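Local coordinates for tyrosine specific protein phosphatase, putative (Trypanosoma brucei, PDB 3M4U) that dephosphorylates the nucleolar protein NOPP44/46, consistent with its membership of the protein tyrosine phosphatase family, at residues A168-V173 against A206-E211; R174-I179 against R188-Q193. All coordinates share one frame; numbering follows the deposited sequence.

Contact 1: residues A168-V173 against A206-E211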
loop_
_atom_site.group_PDB
_atom_site.type_symbol
_atom_site.label_atom_id
_atom_site.label_comp_id
_atom_site.label_asym_id
_atom_site.label_seq_id
_atom_site.Cartn_x
_atom_site.Cartn_y
_atom_site.Cartn_z
ATOM N N ALA A 168 11.409 14.195 10.751
ATOM C CA ALA A 168 10.402 15.236 10.877
ATOM C C ALA A 168 10.092 15.956 9.562
ATOM O O ALA A 168 8.955 16.404 9.345
ATOM C CB ALA A 168 10.806 16.236 11.963
ATOM N N GLU A 169 11.087 16.080 8.686
ATOM C CA GLU A 169 10.856 16.825 7.443
ATOM C C GLU A 169 10.098 16.002 6.401
ATOM O O GLU A 169 9.265 16.530 5.643
ATOM C CB GLU A 169 12.166 17.354 6.857
ATOM C CG GLU A 169 12.857 18.375 7.733
ATOM C CD GLU A 169 13.789 19.280 6.949
ATOM O OE1 GLU A 169 13.908 19.094 5.715
ATOM O OE2 GLU A 169 14.384 20.189 7.569
ATOM N N LEU A 170 10.387 14.708 6.364
ATOM C CA LEU A 170 9.726 13.838 5.406
ATOM C C LEU A 170 8.435 13.234 5.973
ATOM O O LEU A 170 7.700 12.553 5.257
ATOM C CB LEU A 170 10.684 12.745 4.928
ATOM C CG LEU A 170 11.957 13.230 4.224
ATOM C CD1 LEU A 170 12.746 12.033 3.749
ATOM C CD2 LEU A 170 11.653 14.191 3.048
ATOM N N ASP A 171 8.159 13.499 7.249
ATOM C CA ASP A 171 6.982 12.928 7.913
ATOM C C ASP A 171 6.939 11.397 7.813
ATOM O O ASP A 171 5.891 10.802 7.508
ATOM C CB ASP A 171 5.705 13.525 7.336
ATOM C CG ASP A 171 5.147 14.625 8.200
ATOM O OD1 ASP A 171 5.686 14.833 9.307
ATOM O OD2 ASP A 171 4.160 15.268 7.779
ATOM N N ILE A 172 8.087 10.779 8.084
ATOM C CA ILE A 172 8.250 9.343 8.009
ATOM C C ILE A 172 8.815 8.810 9.324
ATOM O O ILE A 172 9.904 9.200 9.742
ATOM C CB ILE A 172 9.174 8.951 6.829
ATOM C CG1 ILE A 172 8.517 9.335 5.500
ATOM C CG2 ILE A 172 9.560 7.467 6.876
ATOM C CD1 ILE A 172 9.398 9.191 4.279
ATOM N N VAL A 173 8.053 7.931 9.973
ATOM C CA VAL A 173 8.507 7.207 11.153
ATOM C C VAL A 173 8.929 5.785 10.789
ATOM O O VAL A 173 8.222 5.090 10.056
ATOM C CB VAL A 173 7.390 7.084 12.206
ATOM C CG1 VAL A 173 7.973 6.606 13.543
ATOM C CG2 VAL A 173 6.664 8.409 12.365
ATOM N N ALA A 206 7.393 15.607 -2.750
ATOM C CA ALA A 206 8.021 14.659 -3.659
ATOM C C ALA A 206 9.125 13.847 -2.978
ATOM O O ALA A 206 9.328 12.656 -3.300
ATOM C CB ALA A 206 8.573 15.374 -4.874
ATOM N N ALA A 207 9.833 14.501 -2.054
ATOM C CA ALA A 207 10.994 13.910 -1.401
ATOM C C ALA A 207 10.580 12.761 -0.482
ATOM O O ALA A 207 11.267 11.737 -0.414
ATOM C CB ALA A 207 11.800 14.984 -0.625
ATOM N N SER A 208 9.465 12.940 0.226
ATOM C CA SER A 208 8.880 11.852 1.014
ATOM C C SER A 208 8.540 10.665 0.103
ATOM O O SER A 208 8.933 9.522 0.366
ATOM C CB SER A 208 7.629 12.326 1.750
ATOM O OG SER A 208 7.939 13.341 2.692
ATOM N N PHE A 209 7.831 10.950 -0.984
ATOM C CA PHE A 209 7.411 9.906 -1.908
ATOM C C PHE A 209 8.618 9.132 -2.411
ATOM O O PHE A 209 8.600 7.899 -2.477
ATOM C CB PHE A 209 6.634 10.505 -3.078
ATOM C CG PHE A 209 5.836 9.495 -3.853
ATOM C CD1 PHE A 209 4.950 8.638 -3.199
ATOM C CD2 PHE A 209 5.962 9.401 -5.238
ATOM C CE1 PHE A 209 4.205 7.695 -3.914
ATOM C CE2 PHE A 209 5.219 8.459 -5.958
ATOM C CZ PHE A 209 4.337 7.603 -5.287
ATOM N N ASP A 210 9.667 9.873 -2.755
ATOM C CA ASP A 210 10.903 9.290 -3.258
ATOM C C ASP A 210 11.625 8.471 -2.200
ATOM O O ASP A 210 12.189 7.428 -2.502
ATOM C CB ASP A 210 11.838 10.383 -3.774
ATOM C CG ASP A 210 11.379 10.967 -5.091
ATOM O OD1 ASP A 210 10.424 10.413 -5.694
ATOM O OD2 ASP A 210 11.981 11.980 -5.523
ATOM N N GLU A 211 11.634 8.946 -0.966
ATOM C CA GLU A 211 12.233 8.162 0.092
ATOM C C GLU A 211 11.508 6.815 0.201
ATOM O O GLU A 211 12.147 5.759 0.294
ATOM C CB GLU A 211 12.223 8.923 1.424
ATOM C CG GLU A 211 12.779 8.119 2.609
ATOM C CD GLU A 211 14.257 7.776 2.475
ATOM O OE1 GLU A 211 14.878 8.125 1.440
ATOM O OE2 GLU A 211 14.802 7.155 3.411
#

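Contact 2: residues R174-I179 against R188-Q193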
loop_
_atom_site.group_PDB
_atom_site.type_symbol
_atom_site.label_atom_id
_atom_site.label_comp_id
_atom_site.label_asym_id
_atom_site.label_seq_id
_atom_site.Cartn_x
_atom_site.Cartn_y
_atom_site.Cartn_z
ATOM N N ARG A 174 10.075 5.352 11.302
ATOM C CA ARG A 174 10.479 3.957 11.181
ATOM C C ARG A 174 10.336 3.290 12.550
ATOM O O ARG A 174 10.856 3.803 13.548
ATOM C CB ARG A 174 11.918 3.836 10.677
ATOM C CG ARG A 174 12.182 4.485 9.319
ATOM C CD ARG A 174 13.668 4.433 8.980
ATOM N NE ARG A 174 13.926 4.508 7.544
ATOM C CZ ARG A 174 13.885 5.635 6.844
ATOM N NH1 ARG A 174 13.577 6.777 7.446
ATOM N NH2 ARG A 174 14.129 5.614 5.549
ATOM N N ARG A 175 9.601 2.175 12.596
ATOM C CA ARG A 175 9.393 1.440 13.837
ATOM C C ARG A 175 9.843 -0.011 13.721
ATOM O O ARG A 175 9.125 -0.856 13.187
ATOM C CB ARG A 175 7.927 1.507 14.274
ATOM C CG ARG A 175 7.444 2.908 14.654
ATOM C CD ARG A 175 5.989 2.889 15.137
ATOM N NE ARG A 175 5.448 4.224 15.411
ATOM C CZ ARG A 175 4.690 4.925 14.565
ATOM N NH1 ARG A 175 4.234 6.131 14.904
ATOM N NH2 ARG A 175 4.377 4.428 13.382
ATOM N N PRO A 176 11.058 -0.308 14.198
ATOM C CA PRO A 176 11.424 -1.723 14.233
ATOM C C PRO A 176 10.635 -2.404 15.337
ATOM O O PRO A 176 10.614 -1.914 16.470
ATOM C CB PRO A 176 12.927 -1.692 14.546
ATOM C CG PRO A 176 13.384 -0.286 14.129
ATOM C CD PRO A 176 12.205 0.583 14.459
ATOM N N LEU A 177 9.986 -3.514 15.005
ATOM C CA LEU A 177 9.069 -4.162 15.931
ATOM C C LEU A 177 9.395 -5.630 16.056
ATOM O O LEU A 177 10.028 -6.210 15.173
ATOM C CB LEU A 177 7.630 -4.030 15.435
ATOM C CG LEU A 177 7.144 -2.608 15.175
ATOM C CD1 LEU A 177 5.787 -2.622 14.501
ATOM C CD2 LEU A 177 7.083 -1.825 16.466
ATOM N N VAL A 178 8.955 -6.236 17.152
ATOM C CA VAL A 178 9.012 -7.686 17.264
ATOM C C VAL A 178 7.615 -8.246 17.548
ATOM O O VAL A 178 6.911 -7.779 18.453
ATOM C CB VAL A 178 10.032 -8.154 18.329
ATOM C CG1 VAL A 178 10.389 -9.614 18.104
ATOM C CG2 VAL A 178 11.292 -7.296 18.287
ATOM N N ILE A 179 7.224 -9.234 16.749
ATOM C CA ILE A 179 5.942 -9.913 16.899
ATOM C C ILE A 179 6.158 -11.277 17.532
ATOM O O ILE A 179 6.944 -12.083 17.021
ATOM C CB ILE A 179 5.250 -10.165 15.534
ATOM C CG1 ILE A 179 5.055 -8.871 14.737
ATOM C CG2 ILE A 179 3.897 -10.857 15.725
ATOM C CD1 ILE A 179 4.587 -9.137 13.294
ATOM N N ARG A 188 11.036 -10.267 13.685
ATOM C CA ARG A 188 11.235 -8.835 13.587
ATOM C C ARG A 188 10.717 -8.350 12.247
ATOM O O ARG A 188 10.782 -9.059 11.233
ATOM C CB ARG A 188 12.694 -8.429 13.782
ATOM C CG ARG A 188 13.686 -9.554 13.728
ATOM C CD ARG A 188 15.094 -9.034 14.059
ATOM N NE ARG A 188 15.160 -8.360 15.360
ATOM C CZ ARG A 188 15.897 -8.784 16.384
ATOM N NH1 ARG A 188 16.638 -9.883 16.253
ATOM N NH2 ARG A 188 15.895 -8.111 17.534
ATOM N N VAL A 189 10.179 -7.141 12.263
ATOM C CA VAL A 189 9.603 -6.555 11.074
ATOM C C VAL A 189 9.708 -5.056 11.229
ATOM O O VAL A 189 9.497 -4.526 12.315
ATOM C CB VAL A 189 8.125 -7.021 10.845
ATOM C CG1 VAL A 189 7.289 -6.805 12.079
ATOM C CG2 VAL A 189 7.507 -6.327 9.616
ATOM N N LEU A 190 10.084 -4.385 10.145
ATOM C CA LEU A 190 10.218 -2.938 10.158
ATOM C C LEU A 190 8.988 -2.280 9.535
ATOM O O LEU A 190 8.688 -2.508 8.357
ATOM C CB LEU A 190 11.467 -2.529 9.372
ATOM C CG LEU A 190 11.565 -1.023 9.128
ATOM C CD1 LEU A 190 11.859 -0.296 10.431
ATOM C CD2 LEU A 190 12.625 -0.711 8.092
ATOM N N GLN A 191 8.252 -1.484 10.307
ATOM C CA GLN A 191 7.210 -0.699 9.670
ATOM C C GLN A 191 7.702 0.705 9.386
ATOM O O GLN A 191 8.418 1.306 10.183
ATOM C CB GLN A 191 5.886 -0.664 10.457
ATOM C CG GLN A 191 5.828 0.439 11.484
ATOM C CD GLN A 191 4.524 1.238 11.514
ATOM O OE1 GLN A 191 3.554 0.953 10.810
ATOM N NE2 GLN A 191 4.506 2.249 12.365
ATOM N N VAL A 192 7.305 1.214 8.228
ATOM C CA VAL A 192 7.560 2.592 7.874
ATOM C C VAL A 192 6.218 3.300 7.648
ATOM O O VAL A 192 5.439 2.900 6.776
ATOM C CB VAL A 192 8.467 2.661 6.614
ATOM C CG1 VAL A 192 8.662 4.092 6.140
ATOM C CG2 VAL A 192 9.813 2.008 6.905
ATOM N N GLN A 193 5.940 4.335 8.444
ATOM C CA GLN A 193 4.687 5.063 8.329
ATOM C C GLN A 193 4.905 6.457 7.790
ATOM O O GLN A 193 5.733 7.229 8.317
ATOM C CB GLN A 193 3.963 5.146 9.675
ATOM C CG GLN A 193 2.561 5.731 9.590
ATOM C CD GLN A 193 2.045 6.221 10.935
ATOM O OE1 GLN A 193 2.761 6.164 11.942
ATOM N NE2 GLN A 193 0.795 6.710 10.961
#

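Contact 1: residues A168-V173 against A206-E211
Leu-170 meets Ser-208 through the one hydrogen bond that links the two segments: the serine OG donates to the backbone O of Leu-170 at 2.7 Å. The hydroxyl comes in beside the carbonyl, with a C=O...OG angle of 110° and OG tilted 27° from the carbonyl plane. With chi1 at -63°, Ser-208 OG stands beside its own backbone N and anti to the carbonyl carbon, a position from which it reaches Leu-170 O. The same OG is also hydrogen-bonded to Ser-205 OG, just before the helix.

The apolar part is carried by two branched side chains laid against the first turns of helix 206-217. Leu-170 spreads its two methyls over the helix surface: CD2 rests on Ala-207 CB at 3.8 Å, while CD1 reaches Glu-211 CB at 3.9 Å, one turn further along. The Leu-170 and Glu-211 side chains cross at about a right angle. Ile-172 adds only its tip, CD1, which touches Glu-211 CG at 3.9 Å and lies 4.0 Å from Ser-208 O.

Electrostatics enter at the far end of Glu-211, whose aliphatic CB and CG serve the packing while its OE2 forms a salt bridge with Arg-174. Within 168-173 the backbone forms a G1 beta bulge, Asp-171 and Ile-172 together standing opposite Asp-167, whose OD2 accepts a hydrogen bond from Leu-170 N.

The chemistry implies a small, mixed interface of 227 Å²: one polar bond and a few methyl contacts join the turn before strand 172-180 to the start of helix 206-217, and the buried Ser-208 OG is satisfied by two partners, Leu-170 O and Ser-205 OG.

Contact 2: residues R174-I179 against R188-Q193
The beta hairpin of strands 172-180 and 187-194 forms this contact, and the 155° between the segment axes shows the pair to be antiparallel. At the hydrogen-bonded pair Arg-175 and Gln-191, Arg-175 N donates to Gln-191 O at 2.8 Å, nearly straight at 177°, and Gln-191 N returns a bond to Arg-175 O. Leu-177 and Val-189 repeat the exchange, with Leu-177 N to Val-189 O at 2.9 Å and Val-189 N to Leu-177 O at 3.1 Å. Between them falls the non-hydrogen-bonded pair Pro-176 and Leu-190, a position whose N-H would point away from 188-193, so the proline interrupts none of the bonds between these two strands; its CG lies 4.0 Å from Leu-190 CD1, the two side chains pointing the same way.

On the face bearing Arg-175, its extended chain carries the guanidinium to Gln-193. NH2 donates to Gln-193 OE1 at 2.8 Å with the oxygen in the guanidinium plane, although the amide plane is turned 41° from it; the bond from NH1 is weak. Gln-193 NE2 is held by Thr-122 O, which helps to set the amide. Near the far end of the pair, Ile-179 CD1 packs on Val-189 CG1 at 3.8 Å.

Trp-136 makes a cation-pi contact with Arg-175. Strand 117-120 pairs in parallel with 187-194 along the edge away from 172-180, strands 154-158 and 165-167 both pair antiparallel with 172-180 along its other edge, helix 103-112 touches Ile-179, and Leu-212 of helix 206-217 packs on Val-192.

In the fold
From the N terminus, the chain enters contact 1 at 168-173, runs on without a break into 174-179 of contact 2, turns, and comes back through 188-193 before reaching helix 206-217. Contact 2 thus closes the short hairpin loop, with eight residues between its segments, and lies wholly within the longer loop that contact 1 closes across 32 residues. Their centres are about 17 Å apart, yet the two contacts adjoin: Ile-172 CG2 packs on Val-192 CG1 at 3.6 Å. Together they tie the hairpin, part of the phosphatase domain's mixed sheet, to the helix that follows it in the chain.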